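Local coordinates for WbbM protein (Klebsiella pneumoniae, PDB 6U4B) that is a bifunctional, trimeric glycosyltransferase that polymerises the O-antigen and binds magnesium, at residues L463-A474 against Q507-V518. Sequence-based numbering, arbitrary orientation.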
loop_
_atom_site.group_PDB
_atom_site.type_symbol
_atom_site.label_atom_id
_atom_site.label_comp_id
_atom_site.label_asym_id
_atom_site.label_seq_id
_atom_site.Cartn_x
_atom_site.Cartn_y
_atom_site.Cartn_z
ATOM N N LEU A 463 -41.830 -13.295 22.178
ATOM C CA LEU A 463 -40.679 -14.150 21.927
ATOM C C LEU A 463 -40.596 -15.336 22.881
ATOM O O LEU A 463 -39.741 -16.206 22.684
ATOM C CB LEU A 463 -39.383 -13.331 21.996
ATOM C CG LEU A 463 -39.278 -12.142 21.035
ATOM C CD1 LEU A 463 -37.826 -11.734 20.844
ATOM C CD2 LEU A 463 -39.932 -12.443 19.688
ATOM N N ASN A 464 -41.471 -15.395 23.888
ATOM C CA ASN A 464 -41.530 -16.515 24.830
ATOM C C ASN A 464 -40.172 -16.776 25.480
ATOM O O ASN A 464 -39.718 -17.916 25.588
ATOM C CB ASN A 464 -42.060 -17.779 24.152
ATOM C CG ASN A 464 -43.427 -17.575 23.532
ATOM O OD1 ASN A 464 -43.581 -17.621 22.311
ATOM N ND2 ASN A 464 -44.430 -17.348 24.371
ATOM N N MET A 465 -39.521 -15.703 25.916
ATOM C CA MET A 465 -38.253 -15.774 26.635
ATOM C C MET A 465 -38.535 -15.466 28.102
ATOM O O MET A 465 -38.882 -14.330 28.444
ATOM C CB MET A 465 -37.238 -14.795 26.047
ATOM C CG MET A 465 -36.909 -15.043 24.582
ATOM S SD MET A 465 -35.545 -14.020 23.991
ATOM C CE MET A 465 -36.292 -12.404 24.042
ATOM N N ASN A 466 -38.403 -16.475 28.969
ATOM C CA ASN A 466 -38.663 -16.238 30.387
ATOM C C ASN A 466 -37.695 -15.212 30.964
ATOM O O ASN A 466 -38.062 -14.447 31.862
ATOM C CB ASN A 466 -38.601 -17.552 31.174
ATOM C CG ASN A 466 -37.184 -18.026 31.431
ATOM O OD1 ASN A 466 -36.634 -18.810 30.656
ATOM N ND2 ASN A 466 -36.596 -17.583 32.549
ATOM N N ASN A 467 -36.478 -15.146 30.431
ATOM C CA ASN A 467 -35.484 -14.164 30.859
ATOM C C ASN A 467 -35.117 -13.265 29.686
ATOM O O ASN A 467 -34.247 -13.625 28.870
ATOM C CB ASN A 467 -34.251 -14.864 31.421
ATOM C CG ASN A 467 -33.242 -13.894 31.991
ATOM O OD1 ASN A 467 -33.534 -12.710 32.173
ATOM N ND2 ASN A 467 -32.046 -14.389 32.281
ATOM N N PRO A 468 -35.738 -12.087 29.566
ATOM C CA PRO A 468 -35.405 -11.176 28.455
ATOM C C PRO A 468 -33.942 -10.777 28.419
ATOM O O PRO A 468 -33.479 -10.263 27.390
ATOM C CB PRO A 468 -36.303 -9.957 28.713
ATOM C CG PRO A 468 -37.406 -10.471 29.610
ATOM C CD PRO A 468 -36.788 -11.546 30.445
ATOM N N ASP A 469 -33.199 -11.015 29.500
ATOM C CA ASP A 469 -31.803 -10.611 29.562
ATOM C C ASP A 469 -30.903 -11.476 28.686
ATOM O O ASP A 469 -29.764 -11.085 28.419
ATOM C CB ASP A 469 -31.334 -10.643 31.016
ATOM C CG ASP A 469 -30.040 -9.893 31.228
ATOM O OD1 ASP A 469 -28.996 -10.548 31.430
ATOM O OD2 ASP A 469 -30.064 -8.644 31.175
ATOM N N GLU A 470 -31.384 -12.627 28.224
ATOM C CA GLU A 470 -30.585 -13.514 27.387
ATOM C C GLU A 470 -30.717 -13.200 25.902
ATOM O O GLU A 470 -30.277 -13.996 25.067
ATOM C CB GLU A 470 -30.961 -14.972 27.659
ATOM C CG GLU A 470 -30.500 -15.471 29.023
ATOM C CD GLU A 470 -31.012 -16.860 29.341
ATOM O OE1 GLU A 470 -31.714 -17.441 28.489
ATOM O OE2 GLU A 470 -30.718 -17.370 30.444
ATOM N N TYR A 471 -31.304 -12.057 25.560
ATOM C CA TYR A 471 -31.443 -11.653 24.169
ATOM C C TYR A 471 -30.067 -11.406 23.557
ATOM O O TYR A 471 -29.273 -10.626 24.091
ATOM C CB TYR A 471 -32.302 -10.394 24.085
ATOM C CG TYR A 471 -32.749 -10.014 22.694
ATOM C CD1 TYR A 471 -31.932 -9.258 21.859
ATOM C CD2 TYR A 471 -33.998 -10.396 22.220
ATOM C CE1 TYR A 471 -32.345 -8.900 20.592
ATOM C CE2 TYR A 471 -34.419 -10.047 20.955
ATOM C CZ TYR A 471 -33.592 -9.299 20.144
ATOM O OH TYR A 471 -34.014 -8.950 18.883
ATOM N N PHE A 472 -29.782 -12.071 22.440
ATOM C CA PHE A 472 -28.474 -12.000 21.805
ATOM C C PHE A 472 -28.544 -11.211 20.503
ATOM O O PHE A 472 -29.583 -11.166 19.836
ATOM C CB PHE A 472 -27.911 -13.402 21.528
ATOM C CG PHE A 472 -28.685 -14.184 20.496
ATOM C CD1 PHE A 472 -28.420 -14.033 19.142
ATOM C CD2 PHE A 472 -29.664 -15.086 20.882
ATOM C CE1 PHE A 472 -29.125 -14.751 18.195
ATOM C CE2 PHE A 472 -30.370 -15.809 19.940
ATOM C CZ PHE A 472 -30.102 -15.641 18.596
ATOM N N GLN A 473 -27.416 -10.608 20.140
ATOM C CA GLN A 473 -27.306 -9.821 18.922
ATOM C C GLN A 473 -26.928 -10.722 17.750
ATOM O O GLN A 473 -26.098 -11.625 17.889
ATOM C CB GLN A 473 -26.271 -8.710 19.102
ATOM C CG GLN A 473 -26.651 -7.395 18.448
ATOM C CD GLN A 473 -26.331 -7.364 16.970
ATOM O OE1 GLN A 473 -25.263 -7.807 16.547
ATOM N NE2 GLN A 473 -27.257 -6.841 16.175
ATOM N N ALA A 474 -27.541 -10.471 16.594
ATOM C CA ALA A 474 -27.406 -11.341 15.431
ATOM C C ALA A 474 -26.288 -10.919 14.483
ATOM O O ALA A 474 -26.172 -11.493 13.394
ATOM C CB ALA A 474 -28.730 -11.402 14.662
ATOM N N GLN A 507 -33.738 -11.428 13.706
ATOM C CA GLN A 507 -33.102 -11.418 15.020
ATOM C C GLN A 507 -34.091 -11.835 16.100
ATOM O O GLN A 507 -33.746 -12.600 17.009
ATOM C CB GLN A 507 -32.515 -10.037 15.327
ATOM C CG GLN A 507 -31.725 -9.992 16.635
ATOM C CD GLN A 507 -30.985 -8.680 16.839
ATOM O OE1 GLN A 507 -29.805 -8.565 16.511
ATOM N NE2 GLN A 507 -31.675 -7.686 17.385
ATOM N N ASP A 508 -35.333 -11.354 16.007
ATOM C CA ASP A 508 -36.368 -11.774 16.948
ATOM C C ASP A 508 -36.744 -13.234 16.741
ATOM O O ASP A 508 -36.955 -13.970 17.712
ATOM C CB ASP A 508 -37.604 -10.885 16.805
ATOM C CG ASP A 508 -37.443 -9.540 17.484
ATOM O OD1 ASP A 508 -36.456 -9.362 18.228
ATOM O OD2 ASP A 508 -38.312 -8.666 17.272
ATOM N N ILE A 509 -36.841 -13.669 15.482
ATOM C CA ILE A 509 -37.198 -15.053 15.190
ATOM C C ILE A 509 -36.162 -16.003 15.776
ATOM O O ILE A 509 -36.506 -17.017 16.396
ATOM C CB ILE A 509 -37.352 -15.253 13.671
ATOM C CG1 ILE A 509 -38.567 -14.484 13.153
ATOM C CG2 ILE A 509 -37.463 -16.733 13.331
ATOM C CD1 ILE A 509 -38.711 -14.504 11.650
ATOM N N MET A 510 -34.878 -15.681 15.602
ATOM C CA MET A 510 -33.822 -16.554 16.104
ATOM C C MET A 510 -33.722 -16.506 17.623
ATOM O O MET A 510 -33.415 -17.526 18.249
ATOM C CB MET A 510 -32.482 -16.183 15.459
ATOM C CG MET A 510 -32.413 -16.508 13.971
ATOM S SD MET A 510 -30.796 -16.180 13.238
ATOM C CE MET A 510 -30.765 -14.387 13.269
ATOM N N ASN A 511 -33.971 -15.345 18.234
ATOM C CA ASN A 511 -33.984 -15.281 19.692
ATOM C C ASN A 511 -35.094 -16.153 20.269
ATOM O O ASN A 511 -34.914 -16.797 21.309
ATOM C CB ASN A 511 -34.142 -13.834 20.153
ATOM C CG ASN A 511 -32.814 -13.184 20.495
ATOM O OD1 ASN A 511 -32.297 -13.355 21.597
ATOM N ND2 ASN A 511 -32.257 -12.432 19.550
ATOM N N LYS A 512 -36.245 -16.197 19.598
ATOM C CA LYS A 512 -37.346 -17.029 20.069
ATOM C C LYS A 512 -37.040 -18.509 19.877
ATOM O O LYS A 512 -37.220 -19.315 20.798
ATOM C CB LYS A 512 -38.638 -16.639 19.347
ATOM C CG LYS A 512 -39.779 -17.644 19.496
ATOM C CD LYS A 512 -41.095 -17.067 18.987
ATOM C CE LYS A 512 -42.137 -18.156 18.757
ATOM N NZ LYS A 512 -42.418 -18.962 19.976
ATOM N N VAL A 513 -36.562 -18.887 18.689
ATOM C CA VAL A 513 -36.355 -20.301 18.401
ATOM C C VAL A 513 -35.130 -20.840 19.133
ATOM O O VAL A 513 -35.119 -21.999 19.562
ATOM C CB VAL A 513 -36.260 -20.522 16.879
ATOM C CG1 VAL A 513 -35.881 -21.960 16.561
ATOM C CG2 VAL A 513 -37.582 -20.173 16.216
ATOM N N PHE A 514 -34.097 -20.021 19.316
ATOM C CA PHE A 514 -32.866 -20.482 19.949
ATOM C C PHE A 514 -32.837 -20.231 21.454
ATOM O O PHE A 514 -31.797 -20.457 22.080
ATOM C CB PHE A 514 -31.642 -19.818 19.301
ATOM C CG PHE A 514 -31.568 -19.985 17.801
ATOM C CD1 PHE A 514 -32.213 -21.036 17.166
ATOM C CD2 PHE A 514 -30.844 -19.088 17.028
ATOM C CE1 PHE A 514 -32.144 -21.185 15.792
ATOM C CE2 PHE A 514 -30.769 -19.235 15.654
ATOM C CZ PHE A 514 -31.421 -20.284 15.035
ATOM N N TYR A 515 -33.944 -19.783 22.048
ATOM C CA TYR A 515 -33.941 -19.421 23.462
ATOM C C TYR A 515 -33.515 -20.600 24.330
ATOM O O TYR A 515 -33.965 -21.733 24.129
ATOM C CB TYR A 515 -35.321 -18.930 23.901
ATOM C CG TYR A 515 -35.336 -18.476 25.345
ATOM C CD1 TYR A 515 -34.606 -17.362 25.742
ATOM C CD2 TYR A 515 -36.058 -19.166 26.309
ATOM C CE1 TYR A 515 -34.602 -16.942 27.058
ATOM C CE2 TYR A 515 -36.060 -18.751 27.633
ATOM C CZ TYR A 515 -35.329 -17.637 27.996
ATOM O OH TYR A 515 -35.318 -17.208 29.299
ATOM N N SER A 516 -32.646 -20.320 25.302
ATOM C CA SER A 516 -32.040 -21.289 26.212
ATOM C C SER A 516 -31.155 -22.302 25.492
ATOM O O SER A 516 -30.765 -23.312 26.090
ATOM C CB SER A 516 -33.096 -22.021 27.056
ATOM O OG SER A 516 -33.851 -22.921 26.266
ATOM N N ARG A 517 -30.823 -22.059 24.228
ATOM C CA ARG A 517 -29.904 -22.890 23.460
ATOM C C ARG A 517 -28.777 -22.038 22.892
ATOM O O ARG A 517 -28.321 -22.246 21.765
ATOM C CB ARG A 517 -30.632 -23.629 22.338
ATOM C CG ARG A 517 -31.930 -24.321 22.754
ATOM C CD ARG A 517 -31.683 -25.575 23.587
ATOM N NE ARG A 517 -30.829 -26.542 22.900
ATOM C CZ ARG A 517 -31.239 -27.356 21.930
ATOM N NH1 ARG A 517 -32.499 -27.321 21.515
ATOM N NH2 ARG A 517 -30.386 -28.203 21.371
ATOM N N VAL A 518 -28.323 -21.053 23.663
ATOM C CA VAL A 518 -27.363 -20.060 23.189
ATOM C C VAL A 518 -26.146 -20.075 24.102
ATOM O O VAL A 518 -26.274 -19.913 25.322
ATOM C CB VAL A 518 -27.981 -18.654 23.131
ATOM C CG1 VAL A 518 -26.929 -17.624 22.760
ATOM C CG2 VAL A 518 -29.133 -18.619 22.143
HETATM O O HOH W 1 -38.809 -18.986 22.844
HETATM O O HOH W 2 -30.817 -18.327 26.048
#
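A first torsion of -169° turns Tyr471 CG away from the backbone N and beside the carbonyl carbon, and the ring lies flat against the amide of Asn511. The two planes are 5° apart, and Asn511 ND2 sits over the ring centre. The other side of this amide meets the Phe472 ring, which chi1 of 67° places between the backbone N and the carbonyl carbon. Asn511 also binds the backbone of Phe472 twice. Asn511 OD1 accepts from Phe472 N at 2.9 Å, and its ND2 donates to Phe472 O at 3.0 Å, both on in-plane lone pairs. A third bond, from ND2 to Gln507 O, fixes the rotation of the amide. Tyr471 OH donates to Asp508 OD1 at 2.6 Å and accepts from Gln507 NE2. Gln507 OE1 takes the N-H of Ala474. Further along, Met465 CA lies over the Tyr515 ring, 3.7 Å from its centroid. Tyr515 OH accepts from Asn467 N at 2.6 Å. Lys512 NZ reaches Asn464 OD1. Gln473 approaches His560 and Asp406, which bind magnesium, but its OE1 bonds to Gly475 N and Asn526 ND2. The contact joins helix 505-513 to strand 472-473, which pairs with strand 428-432, beside the metal site of the glycosyltransferase family 8 domain.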